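Local coordinates for hypothetical protein (Parabacteroides merdae, PDB 4OO3) that probably acts as an NAD(P)-dependent oxidoreductase, joining a nucleotide-binding Rossmann fold to a putative oxidoreductase C-terminal domain, at residues A[35-40]-A[66-71]; A[186-191]-A[304-309]; A[207-212]-A[282-287]. All coordinates share one frame; numbering follows the deposited sequence.

Contact 1: residues A[35-40]-A[66-71]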
# COMPACT_ATOMS: atom_id res chain seq x y z
N VAL A 35 15.47 -17.65 -2.51
CA VAL A 35 14.73 -18.04 -1.32
C VAL A 35 14.73 -19.55 -1.09
O VAL A 35 14.26 -20.33 -1.93
CB VAL A 35 13.28 -17.50 -1.35
CG1 VAL A 35 12.58 -17.83 -0.04
CG2 VAL A 35 13.29 -16.00 -1.56
N SER A 36 15.28 -19.94 0.05
CA SER A 36 15.34 -21.34 0.46
C SER A 36 13.94 -21.89 0.56
O SER A 36 13.03 -21.19 1.02
CB SER A 36 16.07 -21.47 1.80
OG SER A 36 15.62 -22.59 2.53
N LYS A 37 13.76 -23.14 0.14
CA LYS A 37 12.45 -23.79 0.19
C LYS A 37 11.94 -24.01 1.61
O LYS A 37 10.73 -24.12 1.80
CB LYS A 37 12.47 -25.11 -0.56
CG LYS A 37 12.09 -24.99 -2.03
CD LYS A 37 13.12 -24.23 -2.85
CE LYS A 37 12.66 -24.15 -4.29
NZ LYS A 37 13.73 -23.69 -5.21
N ASP A 38 12.85 -24.08 2.58
CA ASP A 38 12.49 -24.26 3.98
C ASP A 38 12.09 -22.92 4.57
O ASP A 38 12.89 -21.99 4.59
CB ASP A 38 13.66 -24.85 4.79
CG ASP A 38 13.99 -26.28 4.40
OD1 ASP A 38 13.11 -27.02 3.92
OD2 ASP A 38 15.15 -26.69 4.59
N VAL A 39 10.86 -22.84 5.04
CA VAL A 39 10.31 -21.61 5.58
C VAL A 39 9.84 -21.85 7.02
O VAL A 39 9.15 -22.81 7.31
CB VAL A 39 9.16 -21.09 4.70
CG1 VAL A 39 8.49 -19.87 5.32
CG2 VAL A 39 9.67 -20.78 3.30
N TYR A 40 10.22 -20.94 7.91
CA TYR A 40 9.94 -21.09 9.33
C TYR A 40 8.76 -20.22 9.74
O TYR A 40 8.82 -19.00 9.65
CB TYR A 40 11.20 -20.78 10.13
CG TYR A 40 12.33 -21.72 9.75
CD1 TYR A 40 12.43 -22.97 10.33
CD2 TYR A 40 13.26 -21.37 8.77
CE1 TYR A 40 13.44 -23.86 9.98
CE2 TYR A 40 14.28 -22.25 8.41
CZ TYR A 40 14.36 -23.49 9.02
OH TYR A 40 15.35 -24.39 8.68
N PRO A 66 4.15 -25.22 -9.98
CA PRO A 66 3.89 -25.28 -8.56
C PRO A 66 5.14 -24.94 -7.77
O PRO A 66 6.25 -25.19 -8.24
CB PRO A 66 3.48 -26.75 -8.33
CG PRO A 66 4.05 -27.50 -9.48
CD PRO A 66 4.08 -26.54 -10.63
N THR A 67 4.95 -24.34 -6.61
CA THR A 67 6.06 -24.06 -5.71
C THR A 67 6.36 -25.34 -4.94
O THR A 67 5.64 -26.33 -5.05
CB THR A 67 5.71 -22.92 -4.75
OG1 THR A 67 4.54 -23.26 -4.00
CG2 THR A 67 5.45 -21.63 -5.53
N ALA A 68 7.45 -25.32 -4.17
CA ALA A 68 7.86 -26.48 -3.38
C ALA A 68 8.28 -26.04 -1.97
O ALA A 68 9.34 -26.43 -1.49
CB ALA A 68 8.99 -27.22 -4.07
N TRP A 69 7.44 -25.24 -1.32
CA TRP A 69 7.76 -24.72 0.01
C TRP A 69 7.62 -25.79 1.07
O TRP A 69 6.64 -26.55 1.07
CB TRP A 69 6.87 -23.54 0.40
CG TRP A 69 6.91 -22.43 -0.58
CD1 TRP A 69 5.90 -22.03 -1.40
CD2 TRP A 69 8.03 -21.58 -0.87
NE1 TRP A 69 6.32 -20.97 -2.17
CE2 TRP A 69 7.62 -20.68 -1.86
CE3 TRP A 69 9.33 -21.49 -0.37
CZ2 TRP A 69 8.46 -19.69 -2.38
CZ3 TRP A 69 10.17 -20.51 -0.88
CH2 TRP A 69 9.73 -19.62 -1.88
N ASN A 70 8.60 -25.85 1.97
CA ASN A 70 8.54 -26.71 3.15
C ASN A 70 8.29 -25.86 4.38
O ASN A 70 9.20 -25.21 4.91
CB ASN A 70 9.84 -27.47 3.29
CG ASN A 70 9.86 -28.36 4.51
OD1 ASN A 70 8.82 -28.86 4.95
ND2 ASN A 70 11.04 -28.57 5.07
N GLU A 71 7.04 -25.85 4.84
CA GLU A 71 6.65 -25.01 5.96
C GLU A 71 6.93 -25.73 7.28
O GLU A 71 6.23 -26.67 7.65
CB GLU A 71 5.17 -24.64 5.84
CG GLU A 71 4.82 -23.90 4.55
CD GLU A 71 5.31 -22.47 4.54
OE1 GLU A 71 4.92 -21.70 5.44
OE2 GLU A 71 6.05 -22.10 3.61
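Lys37 O accepts the backbone N-H of Asn70 in the shortest polar bond of the contact, 2.7 Å from Asn70 N and close to straight at 171°. The same oxygen also receives the CA-H of Trp69 and lies near the indole plane at the ring edge. Ser36 O meets that edge as well, 3.5 Å from Trp69 CZ3. A second backbone bond runs the other way, from Val39 N to Asn70 O (2.9 Å), and sets Asp38 beside Asn70 and Val39 beside Glu71 in parallel register. Asp38 and Asn70 share one face of the sheet, their side chains side by side and pointing the same way. Asn70 ND2 donates to Asp38 OD1 at 2.8 Å; the acceptor lies in the amide plane, whereas the donor stands above the carboxylate plane, the two groups being turned 71° apart. An alanine in place of Asp38 would probably leave Asn70 ND2 without this acceptor and its amide freer to turn. On the other face, the glutamate chain of Glu71 bends at chi2 (-74°), which carries CD back beside Val39, and its OE2 lies 3.4 Å from Val39 CB. Val39 CG2 also reaches Trp69 CE3 at 3.8 Å. Val35 crosses the tryptophan side chain at about a right angle, its CG1 3.7 Å from Trp69 CZ3. The indole is further held by a hydrogen bond from NE1 to Gln28 O and by contact with Ile56 of helix 47-61. Strand 38-43, helix 47-61 and strand 70-75 form a beta-alpha-beta unit, and this pairing lies where its two strands begin, at the border of the parallel sheet of the Rossmann fold.

Contact 2: residues A[186-191]-A[304-309]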
# COMPACT_ATOMS: atom_id res chain seq x y z
N GLU A 186 -8.63 10.12 -4.02
CA GLU A 186 -9.81 9.65 -3.31
C GLU A 186 -10.12 8.23 -3.75
O GLU A 186 -10.27 7.96 -4.94
CB GLU A 186 -10.99 10.57 -3.59
CG GLU A 186 -10.81 11.99 -3.05
CD GLU A 186 -11.88 12.95 -3.53
OE1 GLU A 186 -12.18 12.99 -4.75
OE2 GLU A 186 -12.42 13.70 -2.68
N SER A 187 -10.20 7.31 -2.78
CA SER A 187 -10.48 5.91 -3.06
C SER A 187 -11.71 5.46 -2.30
O SER A 187 -11.93 5.87 -1.17
CB SER A 187 -9.30 5.03 -2.66
OG SER A 187 -8.10 5.50 -3.23
N VAL A 188 -12.51 4.61 -2.95
CA VAL A 188 -13.61 3.91 -2.30
C VAL A 188 -13.35 2.42 -2.45
O VAL A 188 -13.35 1.89 -3.57
CB VAL A 188 -14.96 4.27 -2.94
CG1 VAL A 188 -16.11 3.59 -2.19
CG2 VAL A 188 -15.15 5.78 -2.97
N HIS A 189 -13.11 1.75 -1.32
CA HIS A 189 -12.88 0.31 -1.27
C HIS A 189 -14.05 -0.39 -0.61
O HIS A 189 -14.91 0.26 -0.03
CB HIS A 189 -11.59 0.01 -0.50
CG HIS A 189 -10.36 0.51 -1.18
ND1 HIS A 189 -9.82 -0.13 -2.28
CD2 HIS A 189 -9.58 1.59 -0.95
CE1 HIS A 189 -8.75 0.54 -2.68
NE2 HIS A 189 -8.58 1.58 -1.89
N HIS A 190 -14.08 -1.72 -0.70
CA HIS A 190 -15.20 -2.50 -0.19
C HIS A 190 -14.76 -3.69 0.66
O HIS A 190 -13.81 -4.39 0.32
CB HIS A 190 -16.11 -2.92 -1.34
CG HIS A 190 -16.73 -1.76 -2.05
ND1 HIS A 190 -16.11 -1.10 -3.08
CD2 HIS A 190 -17.90 -1.11 -1.83
CE1 HIS A 190 -16.88 -0.10 -3.49
NE2 HIS A 190 -17.97 -0.08 -2.74
N LEU A 191 -15.46 -3.90 1.78
CA LEU A 191 -15.06 -4.90 2.77
C LEU A 191 -15.35 -6.30 2.27
O LEU A 191 -14.54 -7.21 2.46
CB LEU A 191 -15.77 -4.66 4.10
CG LEU A 191 -15.51 -3.32 4.78
CD1 LEU A 191 -16.64 -2.95 5.72
CD2 LEU A 191 -14.18 -3.33 5.53
N ILE A 304 -12.56 5.70 1.64
CA ILE A 304 -13.84 5.21 2.14
C ILE A 304 -13.90 3.69 1.97
O ILE A 304 -13.52 3.16 0.92
CB ILE A 304 -15.02 5.88 1.40
CG1 ILE A 304 -15.07 7.37 1.75
CG2 ILE A 304 -16.33 5.18 1.75
CD1 ILE A 304 -16.13 8.17 1.04
N TRP A 305 -14.36 3.01 3.01
CA TRP A 305 -14.63 1.58 2.97
C TRP A 305 -16.13 1.35 3.14
O TRP A 305 -16.68 1.52 4.23
CB TRP A 305 -13.86 0.86 4.08
CG TRP A 305 -12.41 0.58 3.72
CD1 TRP A 305 -11.34 1.39 3.95
CD2 TRP A 305 -11.90 -0.58 3.08
NE1 TRP A 305 -10.19 0.81 3.48
CE2 TRP A 305 -10.51 -0.41 2.94
CE3 TRP A 305 -12.49 -1.76 2.59
CZ2 TRP A 305 -9.69 -1.37 2.35
CZ3 TRP A 305 -11.68 -2.71 1.99
CH2 TRP A 305 -10.29 -2.51 1.88
N ASN A 306 -16.79 0.99 2.06
CA ASN A 306 -18.17 0.56 2.14
C ASN A 306 -18.22 -0.96 2.28
O ASN A 306 -17.19 -1.63 2.15
CB ASN A 306 -18.97 1.05 0.94
CG ASN A 306 -19.17 2.56 0.96
OD1 ASN A 306 -19.42 3.15 2.01
ND2 ASN A 306 -19.07 3.18 -0.21
N TYR A 307 -19.39 -1.50 2.58
CA TYR A 307 -19.52 -2.93 2.79
C TYR A 307 -19.32 -3.69 1.48
O TYR A 307 -18.42 -4.51 1.36
CB TYR A 307 -20.87 -3.31 3.41
CG TYR A 307 -20.94 -4.80 3.62
CD1 TYR A 307 -20.10 -5.42 4.54
CD2 TYR A 307 -21.78 -5.61 2.86
CE1 TYR A 307 -20.11 -6.79 4.72
CE2 TYR A 307 -21.81 -6.98 3.03
CZ TYR A 307 -20.97 -7.56 3.97
OH TYR A 307 -20.97 -8.92 4.16
N THR A 308 -20.17 -3.41 0.51
CA THR A 308 -20.07 -4.08 -0.78
C THR A 308 -20.69 -3.21 -1.85
O THR A 308 -21.45 -2.28 -1.55
CB THR A 308 -20.73 -5.48 -0.73
OG1 THR A 308 -20.21 -6.29 -1.79
CG2 THR A 308 -22.26 -5.39 -0.84
N PHE A 309 -20.36 -3.50 -3.10
CA PHE A 309 -20.84 -2.70 -4.23
C PHE A 309 -22.01 -3.38 -4.93
O PHE A 309 -22.09 -4.61 -4.96
CB PHE A 309 -19.71 -2.42 -5.24
CG PHE A 309 -18.88 -3.63 -5.60
CD1 PHE A 309 -19.33 -4.56 -6.53
CD2 PHE A 309 -17.63 -3.82 -5.03
CE1 PHE A 309 -18.56 -5.65 -6.87
CE2 PHE A 309 -16.86 -4.92 -5.37
CZ PHE A 309 -17.32 -5.84 -6.28
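His189 CB sits over the centre of the six-membered ring of Trp305, 3.4 Å from the centroid and almost on the ring normal, a CH-pi contact. The imidazole of His189 lies obliquely to the indole near CZ2, the ring planes 31° apart. Other parts of the indole are met by His190 O, at the ring edge 3.2 Å from Trp305 CZ3, and by Leu191 CD2, 3.7 Å from Trp305 CE3. On the opposite face of the sheet, which carries His190 and Asn306, the His190 ring receives the edge of Phe309 from the loop after the strand, Phe309 CD2 lying 3.7 Å from His190 ND1 with the planes at 88°. Phe309 CG, between the backbone N and the carbonyl carbon (chi1 46°), starts the ring whose edge meets His190. His190 CD2 also touches Asn306 CB, the two side chains running side by side.

Behind these groups, strands 183-190 and 297-306 form a parallel pair in the mixed sheet of the putative oxidoreductase C-terminal domain. Four backbone bonds pass back and forth between the two strands and the residues just after them: Ile304 N to Ser187 O, His189 N to Ile304 O (2.7 Å), Asn306 N to His189 O, and Leu191 N to Asn306 O (2.9 Å).

Farther out, Asp315 OD1 is hydrogen-bonded to His190 ND1 and fixes the imidazole that Phe309 meets. Tyr206 packs on both Leu191 and Trp305.

Contact 3: residues A[207-212]-A[282-287]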
# COMPACT_ATOMS: atom_id res chain seq x y z
N LEU A 207 -12.01 -5.63 11.60
CA LEU A 207 -12.98 -4.58 11.88
C LEU A 207 -12.75 -3.91 13.24
O LEU A 207 -13.50 -3.00 13.62
CB LEU A 207 -14.39 -5.17 11.77
CG LEU A 207 -14.73 -5.69 10.37
CD1 LEU A 207 -16.07 -6.40 10.36
CD2 LEU A 207 -14.75 -4.56 9.35
N ASP A 208 -11.72 -4.35 13.96
CA ASP A 208 -11.27 -3.69 15.19
C ASP A 208 -10.13 -2.74 14.82
O ASP A 208 -9.02 -3.18 14.52
CB ASP A 208 -10.80 -4.73 16.21
CG ASP A 208 -10.40 -4.12 17.55
OD1 ASP A 208 -10.49 -2.88 17.74
OD2 ASP A 208 -9.98 -4.89 18.44
N VAL A 209 -10.42 -1.44 14.85
CA VAL A 209 -9.44 -0.43 14.45
C VAL A 209 -8.21 -0.37 15.36
O VAL A 209 -7.20 0.23 14.99
CB VAL A 209 -10.06 0.99 14.33
CG1 VAL A 209 -11.16 1.01 13.27
CG2 VAL A 209 -10.58 1.50 15.68
N ASN A 210 -8.29 -0.98 16.54
CA ASN A 210 -7.11 -1.10 17.42
C ASN A 210 -6.11 -2.13 16.91
O ASN A 210 -4.93 -2.10 17.26
CB ASN A 210 -7.53 -1.45 18.85
CG ASN A 210 -8.32 -0.34 19.53
OD1 ASN A 210 -9.30 -0.61 20.22
ND2 ASN A 210 -7.90 0.89 19.34
N GLN A 211 -6.58 -3.07 16.10
CA GLN A 211 -5.74 -4.14 15.62
C GLN A 211 -5.41 -3.99 14.13
O GLN A 211 -4.29 -4.29 13.71
CB GLN A 211 -6.43 -5.46 15.89
CG GLN A 211 -6.72 -5.68 17.36
CD GLN A 211 -7.15 -7.10 17.65
OE1 GLN A 211 -6.34 -8.02 17.53
NE2 GLN A 211 -8.41 -7.29 18.02
N GLN A 212 -6.39 -3.54 13.35
CA GLN A 212 -6.18 -3.31 11.94
C GLN A 212 -5.57 -1.94 11.70
O GLN A 212 -4.81 -1.75 10.75
CB GLN A 212 -7.51 -3.45 11.19
CG GLN A 212 -7.46 -3.15 9.70
CD GLN A 212 -6.47 -4.02 8.93
OE1 GLN A 212 -6.23 -5.18 9.27
NE2 GLN A 212 -5.92 -3.46 7.86
N LEU A 282 -22.51 -2.51 14.30
CA LEU A 282 -21.08 -2.29 14.48
C LEU A 282 -20.65 -1.05 13.70
O LEU A 282 -20.95 -0.93 12.52
CB LEU A 282 -20.29 -3.52 14.01
CG LEU A 282 -18.77 -3.41 13.96
CD1 LEU A 282 -18.20 -3.18 15.35
CD2 LEU A 282 -18.18 -4.66 13.34
N LYS A 283 -19.95 -0.14 14.38
CA LYS A 283 -19.48 1.12 13.80
C LYS A 283 -17.96 1.12 13.74
O LYS A 283 -17.30 1.19 14.79
CB LYS A 283 -19.93 2.31 14.64
CG LYS A 283 -21.43 2.40 14.84
CD LYS A 283 -22.12 3.11 13.70
CE LYS A 283 -23.58 3.36 14.02
NZ LYS A 283 -24.02 4.69 13.52
N VAL A 284 -17.41 1.05 12.54
CA VAL A 284 -15.97 0.89 12.34
C VAL A 284 -15.43 2.18 11.75
O VAL A 284 -15.94 2.64 10.73
CB VAL A 284 -15.68 -0.27 11.37
CG1 VAL A 284 -14.18 -0.44 11.14
CG2 VAL A 284 -16.29 -1.55 11.90
N TYR A 285 -14.39 2.74 12.38
CA TYR A 285 -13.72 3.95 11.87
C TYR A 285 -12.72 3.60 10.77
O TYR A 285 -11.52 3.85 10.89
CB TYR A 285 -13.03 4.72 13.00
CG TYR A 285 -13.94 5.66 13.77
CD1 TYR A 285 -14.64 5.22 14.90
CD2 TYR A 285 -14.08 6.99 13.39
CE1 TYR A 285 -15.46 6.07 15.61
CE2 TYR A 285 -14.90 7.85 14.09
CZ TYR A 285 -15.59 7.39 15.20
OH TYR A 285 -16.40 8.24 15.91
N CYS A 286 -13.25 3.04 9.68
CA CYS A 286 -12.46 2.62 8.53
C CYS A 286 -12.47 3.67 7.41
O CYS A 286 -12.09 3.37 6.29
CB CYS A 286 -13.00 1.28 7.99
SG CYS A 286 -14.77 1.24 7.63
N ASN A 287 -12.91 4.89 7.70
CA ASN A 287 -12.91 5.96 6.72
C ASN A 287 -12.13 7.14 7.26
O ASN A 287 -12.13 7.39 8.46
CB ASN A 287 -14.34 6.41 6.42
CG ASN A 287 -15.26 5.26 6.11
OD1 ASN A 287 -15.23 4.70 5.02
ND2 ASN A 287 -16.10 4.89 7.06
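Apolar side chains of a short connecting segment pack here on a strand of the mixed sheet in the C-terminal domain. Residues 207-212 hold a weakly bonded helical turn with an N-cap at Asp208, and residues 282-287 open strand 282-294, which lies between strands 243-255 and 297-306. The two segments meet through van der Waals contact, without hydrogen bonds between them. Leu207 and Leu282 cross at a slant, Leu207 CD1 touching Leu282 CD2 at 4.0 Å. With CG anti to the backbone N (chi1 173°), the branch of Leu282 is directed to Leu207, whose CB its CD2 also meets. Phe260 of helix 257-264 packs against both leucines. Val284 presents both methyls to the backbone of the other segment: CG1 and CG2 each lie 3.6 Å from Leu207 O. Val284 CG1 also meets Val209 CG1 at 4.0 Å, so this valine bridges the two apolar residues that flank Asp208. Val209 CG1, anti to its own carbonyl carbon (chi1 -61°), carries the contact on to the next residue of the strand and lies 3.7 Å from Tyr285 O. Tyr285 is the centre of an inverse gamma turn, closed by a weak bond from Cys286 N to Val284 O; its ring leads away from Val209 and makes a cation-pi contact with Arg250. The helical turn 209-212 is organised by its N-cap, Asp208, whose O accepts from both Gln211 N and Gln212 N. Asp208 OD1 also forms a salt bridge with Lys275, which would be expected to favour the charged carboxylate. The same OD1 caps the turn by accepting from Asn210 N at 3.1 Å, the donor standing above the carboxylate plane. Asp208 OD2 takes the amide of Gln211 on its anti side, somewhat out of the carboxylate plane, 2.9 Å from Gln211 NE2 and nearly straight at 171°.

In the fold
From the N terminus, contact 1 comes first, closing a short loop around helix 47-61 and joining strand 70-75 to strand 38-43 at the border of the Rossmann sheet. Its nearest atoms stay about 20 Å from contact 3 and 24 Å from contact 2. Contact 2 opens at residues 186-191 and closes at 304-309, more than a hundred residues later, joining strand 183-190 to strand 297-306. Contact 3 is nested inside that loop and lays helix 209-212 and the residues before it on strand 282-294. These two meet where strands 282-294 and 297-306 are neighbours: Trp305 N lies 2.8 Å from Asn287 OD1, a probable hydrogen bond, and Leu191 packs on Leu207.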